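Local atomic coordinates of TSSL (Francisella novicida, PDB entry 4ACK), a protein that probably serves, through this cytoplasmic domain, as a conserved DotU-family component of the type VI secretion system and contributes to virulence. Residues 58-63 and 114-119; 102-107 and 146-151. All blocks are in the same frame, centred on the assembly; numbering follows the deposited sequence.

Contact 1. Residues 58-63 and 114-119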
loop_
_atom_site.group_PDB
_atom_site.type_symbol
_atom_site.label_atom_id
_atom_site.label_comp_id
_atom_site.label_asym_id
_atom_site.label_seq_id
_atom_site.Cartn_x
_atom_site.Cartn_y
_atom_site.Cartn_z
ATOM N N CYS A 58 -9.164 1.792 9.371
ATOM C CA CYS A 58 -7.744 1.569 9.538
ATOM C C CYS A 58 -7.252 0.564 8.485
ATOM O O CYS A 58 -6.263 0.816 7.795
ATOM C CB CYS A 58 -7.443 1.076 10.938
ATOM S SG CYS A 58 -7.787 2.347 12.222
ATOM N N LYS A 59 -7.964 -0.553 8.351
ATOM C CA LYS A 59 -7.658 -1.492 7.245
ATOM C C LYS A 59 -7.692 -0.851 5.856
ATOM O O LYS A 59 -6.834 -1.130 5.029
ATOM C CB LYS A 59 -8.560 -2.728 7.298
ATOM C CG LYS A 59 -8.474 -3.639 6.022
ATOM C CD LYS A 59 -9.311 -4.925 6.243
ATOM C CE LYS A 59 -10.820 -4.573 5.956
ATOM N NZ LYS A 59 -11.596 -5.777 5.832
ATOM N N TYR A 60 -8.652 0.014 5.576
ATOM C CA TYR A 60 -8.690 0.595 4.268
ATOM C C TYR A 60 -7.467 1.470 3.954
ATOM O O TYR A 60 -7.181 1.800 2.799
ATOM C CB TYR A 60 -9.955 1.410 4.084
ATOM C CG TYR A 60 -11.218 0.597 3.836
ATOM C CD1 TYR A 60 -11.224 -0.816 3.940
ATOM C CD2 TYR A 60 -12.407 1.250 3.557
ATOM C CE1 TYR A 60 -12.362 -1.536 3.698
ATOM C CE2 TYR A 60 -13.578 0.537 3.314
ATOM C CZ TYR A 60 -13.546 -0.839 3.379
ATOM O OH TYR A 60 -14.719 -1.501 3.107
ATOM N N ILE A 61 -6.792 1.933 4.990
ATOM C CA ILE A 61 -5.690 2.837 4.796
ATOM C C ILE A 61 -4.432 1.968 4.779
ATOM O O ILE A 61 -3.630 2.147 3.917
ATOM C CB ILE A 61 -5.611 3.843 5.968
ATOM C CG1 ILE A 61 -6.745 4.840 5.864
ATOM C CG2 ILE A 61 -4.215 4.565 6.032
ATOM C CD1 ILE A 61 -7.050 5.459 7.257
ATOM N N VAL A 62 -4.298 1.016 5.705
ATOM C CA VAL A 62 -3.066 0.263 5.818
ATOM C C VAL A 62 -2.978 -0.957 4.822
ATOM O O VAL A 62 -1.909 -1.292 4.361
ATOM C CB VAL A 62 -2.881 -0.235 7.266
ATOM C CG1 VAL A 62 -1.651 -1.243 7.453
ATOM C CG2 VAL A 62 -2.784 0.998 8.210
ATOM N N PHE A 63 -4.089 -1.638 4.545
ATOM C CA PHE A 63 -3.967 -2.784 3.603
ATOM C C PHE A 63 -3.373 -2.385 2.212
ATOM O O PHE A 63 -2.516 -3.077 1.701
ATOM C CB PHE A 63 -5.300 -3.471 3.410
ATOM C CG PHE A 63 -5.211 -4.650 2.497
ATOM C CD1 PHE A 63 -5.292 -4.482 1.104
ATOM C CD2 PHE A 63 -4.968 -5.912 3.027
ATOM C CE1 PHE A 63 -5.190 -5.605 0.251
ATOM C CE2 PHE A 63 -4.851 -7.056 2.170
ATOM C CZ PHE A 63 -4.958 -6.888 0.807
ATOM N N ASN A 114 -19.640 8.694 0.576
ATOM C CA ASN A 114 -18.854 9.789 1.048
ATOM C C ASN A 114 -18.733 9.881 2.553
ATOM O O ASN A 114 -18.887 10.935 3.110
ATOM C CB ASN A 114 -19.487 11.051 0.548
ATOM C CG ASN A 114 -18.506 12.096 0.298
ATOM O OD1 ASN A 114 -18.030 12.740 1.223
ATOM N ND2 ASN A 114 -18.157 12.272 -0.955
ATOM N N ILE A 115 -18.397 8.774 3.184
ATOM C CA ILE A 115 -18.189 8.705 4.628
ATOM C C ILE A 115 -16.734 8.731 5.149
ATOM O O ILE A 115 -16.517 8.876 6.353
ATOM C CB ILE A 115 -18.927 7.479 5.284
ATOM C CG1 ILE A 115 -18.682 6.186 4.500
ATOM C CG2 ILE A 115 -20.445 7.777 5.469
ATOM C CD1 ILE A 115 -19.190 4.920 5.201
ATOM N N TYR A 116 -15.742 8.634 4.269
ATOM C CA TYR A 116 -14.408 8.250 4.737
ATOM C C TYR A 116 -13.487 9.416 4.978
ATOM O O TYR A 116 -13.589 10.401 4.276
ATOM C CB TYR A 116 -13.796 7.313 3.702
ATOM C CG TYR A 116 -14.551 6.026 3.609
ATOM C CD1 TYR A 116 -14.300 4.985 4.507
ATOM C CD2 TYR A 116 -15.540 5.855 2.641
ATOM C CE1 TYR A 116 -15.019 3.786 4.419
ATOM C CE2 TYR A 116 -16.242 4.652 2.533
ATOM C CZ TYR A 116 -15.968 3.635 3.401
ATOM O OH TYR A 116 -16.679 2.486 3.268
ATOM N N PRO A 117 -12.558 9.297 5.939
ATOM C CA PRO A 117 -11.625 10.400 6.123
ATOM C C PRO A 117 -10.748 10.602 4.896
ATOM O O PRO A 117 -10.537 9.664 4.131
ATOM C CB PRO A 117 -10.750 9.946 7.268
ATOM C CG PRO A 117 -10.988 8.455 7.397
ATOM C CD PRO A 117 -12.394 8.252 6.950
ATOM N N GLN A 118 -10.216 11.806 4.735
ATOM C CA GLN A 118 -9.427 12.175 3.562
ATOM C C GLN A 118 -8.173 11.303 3.370
ATOM O O GLN A 118 -7.794 11.023 2.258
ATOM C CB GLN A 118 -8.985 13.638 3.664
ATOM C CG GLN A 118 -8.501 14.180 2.347
ATOM C CD GLN A 118 -9.661 14.436 1.366
ATOM O OE1 GLN A 118 -10.820 13.983 1.560
ATOM N NE2 GLN A 118 -9.360 15.176 0.321
ATOM N N ILE A 119 -7.560 10.882 4.467
ATOM C CA ILE A 119 -6.426 9.968 4.411
ATOM C C ILE A 119 -6.674 8.621 3.596
ATOM O O ILE A 119 -5.710 8.039 3.029
ATOM C CB ILE A 119 -5.845 9.695 5.815
ATOM C CG1 ILE A 119 -4.533 8.903 5.687
ATOM C CG2 ILE A 119 -6.876 8.982 6.756
ATOM C CD1 ILE A 119 -3.677 8.858 6.928
#
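Tyr60 and Ile61, neighbours on helix 55-79, meet Tyr116 and Ile119 in an apolar contact between that helix and the start of helix 118-129 with the turn before it. No hydrogen bond crosses it, and the two segments bury 197 Å² in all. In the aromatic half, Tyr116 CE1 lies 3.7 Å from Tyr60 CE2, and the hydroxyl oxygen of Tyr116 comes to the edge of the Tyr60 ring, near its plane. The ring planes are inclined at 39° with centroids 5.7 Å apart, a slanted pairing, neither stack nor T-shape. Ile115 CG1 packs over one face of the Tyr116 ring, near its rim. In the aliphatic half, Ile61 CD1 touches Ile119 CG2 at 3.6 Å, the two side chains crossing at about a right angle. With CG1 anti to the backbone N (chi1 -172°), it is the CG2 branch of Ile119, between N and the carbonyl carbon, that touches. The Tyr60 hydroxyl is hydrogen-bonded to Asn109 of helix 99-112. Helix 4-20 packs on both isoleucines through Ile10 and Leu49 of helix 30-52 touches Ile61, so these helices flank the isoleucine half, while Tyr116 stays partly exposed.

Contact 2. Residues 102-107 and 146-151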
loop_
_atom_site.group_PDB
_atom_site.type_symbol
_atom_site.label_atom_id
_atom_site.label_comp_id
_atom_site.label_asym_id
_atom_site.label_seq_id
_atom_site.Cartn_x
_atom_site.Cartn_y
_atom_site.Cartn_z
ATOM N N TYR A 102 -8.167 -6.742 -4.074
ATOM C CA TYR A 102 -8.863 -6.201 -2.917
ATOM C C TYR A 102 -8.647 -4.661 -2.762
ATOM O O TYR A 102 -9.553 -3.900 -2.361
ATOM C CB TYR A 102 -8.502 -7.004 -1.648
ATOM C CG TYR A 102 -9.355 -6.602 -0.457
ATOM C CD1 TYR A 102 -10.741 -6.529 -0.557
ATOM C CD2 TYR A 102 -8.757 -6.222 0.764
ATOM C CE1 TYR A 102 -11.523 -6.132 0.581
ATOM C CE2 TYR A 102 -9.497 -5.829 1.854
ATOM C CZ TYR A 102 -10.882 -5.782 1.763
ATOM O OH TYR A 102 -11.607 -5.406 2.880
ATOM N N VAL A 103 -7.480 -4.171 -3.161
ATOM C CA VAL A 103 -7.279 -2.685 -3.175
ATOM C C VAL A 103 -8.345 -2.003 -4.011
ATOM O O VAL A 103 -8.819 -0.912 -3.666
ATOM C CB VAL A 103 -5.867 -2.325 -3.695
ATOM C CG1 VAL A 103 -5.748 -0.845 -4.139
ATOM C CG2 VAL A 103 -4.800 -2.787 -2.724
ATOM N N PHE A 104 -8.714 -2.582 -5.156
ATOM C CA PHE A 104 -9.737 -1.899 -5.974
ATOM C C PHE A 104 -11.136 -2.131 -5.444
ATOM O O PHE A 104 -12.026 -1.273 -5.598
ATOM C CB PHE A 104 -9.604 -2.216 -7.478
ATOM C CG PHE A 104 -8.274 -1.784 -8.024
ATOM C CD1 PHE A 104 -8.055 -0.460 -8.366
ATOM C CD2 PHE A 104 -7.220 -2.706 -8.123
ATOM C CE1 PHE A 104 -6.798 -0.026 -8.837
ATOM C CE2 PHE A 104 -5.995 -2.316 -8.596
ATOM C CZ PHE A 104 -5.775 -0.954 -8.965
ATOM N N GLU A 105 -11.290 -3.208 -4.696
ATOM C CA GLU A 105 -12.503 -3.340 -3.896
ATOM C C GLU A 105 -12.600 -2.258 -2.807
ATOM O O GLU A 105 -13.639 -1.613 -2.664
ATOM C CB GLU A 105 -12.624 -4.702 -3.230
ATOM C CG GLU A 105 -14.065 -4.888 -2.710
ATOM C CD GLU A 105 -14.239 -6.225 -1.998
ATOM O OE1 GLU A 105 -13.634 -7.195 -2.451
ATOM O OE2 GLU A 105 -14.954 -6.294 -0.986
ATOM N N ILE A 106 -11.530 -2.054 -2.038
ATOM C CA ILE A 106 -11.458 -0.882 -1.115
ATOM C C ILE A 106 -11.780 0.428 -1.810
ATOM O O ILE A 106 -12.611 1.248 -1.306
ATOM C CB ILE A 106 -10.080 -0.799 -0.459
ATOM C CG1 ILE A 106 -9.987 -2.004 0.474
ATOM C CG2 ILE A 106 -9.867 0.604 0.258
ATOM C CD1 ILE A 106 -8.572 -2.279 1.059
ATOM N N THR A 107 -11.171 0.625 -2.973
ATOM C CA THR A 107 -11.328 1.859 -3.708
ATOM C C THR A 107 -12.805 2.050 -4.134
ATOM O O THR A 107 -13.339 3.151 -3.973
ATOM C CB THR A 107 -10.388 1.909 -4.915
ATOM O OG1 THR A 107 -9.010 1.715 -4.457
ATOM C CG2 THR A 107 -10.523 3.231 -5.683
ATOM N N LEU A 146 -7.705 3.380 -15.407
ATOM C CA LEU A 146 -7.527 4.811 -15.551
ATOM C C LEU A 146 -8.637 5.597 -14.862
ATOM O O LEU A 146 -8.377 6.678 -14.321
ATOM C CB LEU A 146 -7.474 5.220 -17.020
ATOM C CG LEU A 146 -6.442 4.488 -17.864
ATOM C CD1 LEU A 146 -6.620 4.986 -19.258
ATOM C CD2 LEU A 146 -5.035 4.720 -17.348
ATOM N N ALA A 147 -9.839 5.056 -14.843
ATOM C CA ALA A 147 -10.934 5.736 -14.171
ATOM C C ALA A 147 -10.727 5.813 -12.658
ATOM O O ALA A 147 -11.079 6.811 -12.056
ATOM C CB ALA A 147 -12.280 5.090 -14.510
ATOM N N TYR A 148 -10.205 4.739 -12.043
ATOM C CA TYR A 148 -9.944 4.714 -10.614
ATOM C C TYR A 148 -8.985 5.832 -10.235
ATOM O O TYR A 148 -9.153 6.491 -9.226
ATOM C CB TYR A 148 -9.255 3.432 -10.212
ATOM C CG TYR A 148 -10.183 2.309 -9.978
ATOM C CD1 TYR A 148 -11.216 2.431 -9.038
ATOM C CD2 TYR A 148 -10.057 1.114 -10.700
ATOM C CE1 TYR A 148 -12.067 1.412 -8.802
ATOM C CE2 TYR A 148 -10.916 0.052 -10.479
ATOM C CZ TYR A 148 -11.911 0.208 -9.539
ATOM O OH TYR A 148 -12.769 -0.816 -9.321
ATOM N N LYS A 149 -7.937 5.983 -11.027
ATOM C CA LYS A 149 -6.976 7.070 -10.858
ATOM C C LYS A 149 -7.640 8.432 -10.946
ATOM O O LYS A 149 -7.512 9.229 -10.035
ATOM C CB LYS A 149 -5.853 6.915 -11.899
ATOM C CG LYS A 149 -4.883 5.836 -11.447
ATOM C CD LYS A 149 -4.221 5.051 -12.525
ATOM C CE LYS A 149 -3.498 5.909 -13.411
ATOM N NZ LYS A 149 -2.891 5.164 -14.547
ATOM N N LYS A 150 -8.380 8.677 -12.007
ATOM C CA LYS A 150 -9.049 9.963 -12.238
ATOM C C LYS A 150 -10.010 10.220 -11.064
ATOM O O LYS A 150 -10.018 11.298 -10.450
ATOM C CB LYS A 150 -9.777 9.930 -13.598
ATOM C CG LYS A 150 -10.355 11.303 -14.091
ATOM C CD LYS A 150 -11.020 11.156 -15.449
ATOM C CE LYS A 150 -11.739 12.434 -15.862
ATOM N NZ LYS A 150 -12.464 12.255 -17.151
ATOM N N GLU A 151 -10.786 9.208 -10.702
ATOM C CA GLU A 151 -11.850 9.414 -9.716
ATOM C C GLU A 151 -11.296 9.702 -8.325
ATOM O O GLU A 151 -11.795 10.576 -7.625
ATOM C CB GLU A 151 -12.841 8.245 -9.723
ATOM C CG GLU A 151 -13.632 8.204 -11.016
ATOM C CD GLU A 151 -14.398 9.502 -11.265
ATOM O OE1 GLU A 151 -15.265 9.821 -10.426
ATOM O OE2 GLU A 151 -14.139 10.219 -12.274
#
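Helix-to-helix packing in an all-helical domain brings Phe104 and Thr107 of helix 99-112 against Tyr148 of helix 143-153. Phe104 and Thr107 stand three residues apart on the same side of their helix, and both direct their CB atoms toward the partner. Tyr148 answers with a single ring that touches both. The backbones come nearest at Thr107 and Tyr148, whose CA atoms are 7.6 Å apart.

The aromatic pair is oblique: the ring planes make 40° and the centroids are separated by 5.0 Å. Phe104 CD1 makes the closest approach, lying over one face of the Tyr148 ring, displaced toward its rim, and 3.5 Å from Tyr148 CD2. On the same side of the ring plane, but at the CD1 flank, Thr107 CG2 comes in obliquely to 3.5 Å from Tyr148 CD1. The threonine methyl is there because CG2 is anti to the backbone N, while OG1 sits beside that N (chi1 -56°) and turns back along its own helix. It donates to Val103 O at 2.8 Å, with a C=O...OG1 angle of 142°. The same carbonyl accepts Thr107 N from the opposite face of its plane, so two donors grip one oxygen.

Beyond the pair, Tyr136 packs edge-to-face on Phe104 and also touches Tyr148, and Phe145 and Ile152 of helix 143-153 extend the interface. The hydroxyl of Tyr148 is hydrogen-bonded to OD1 of Asp108, the residue directly after Thr107. The chemistry is thus divided: the Tyr148 ring supplies dispersion contacts to a phenyl ring and a methyl, its polar end is satisfied by a carboxylate of the helix it packs on, and the threonine hydroxyl is satisfied internally, which presents an apolar surface to the tyrosine.

The centres of contacts 1 and 2 are about 13 Å apart, and helix 99-112, which carries one side of contact 2, also packs against helix 55-79 of contact 1. Along the chain their segments alternate: 58-63, 102-107, 114-119 and 146-151. Segments 58-63 and 102-107 also touch directly. Lys59 NZ lies 3.0 Å from Tyr102 OH, the rings of Phe63 and Tyr102 meet edge-to-face, and Ile106 packs on Tyr60. A second tie runs through helix 118-129, which carries Ile119 of contact 1 and touches Thr107 of contact 2 through Ile124. Helices 55-79, 99-112, 118-129 and 143-153 are therefore linked side chain to side chain in one all-helical DotU-family domain.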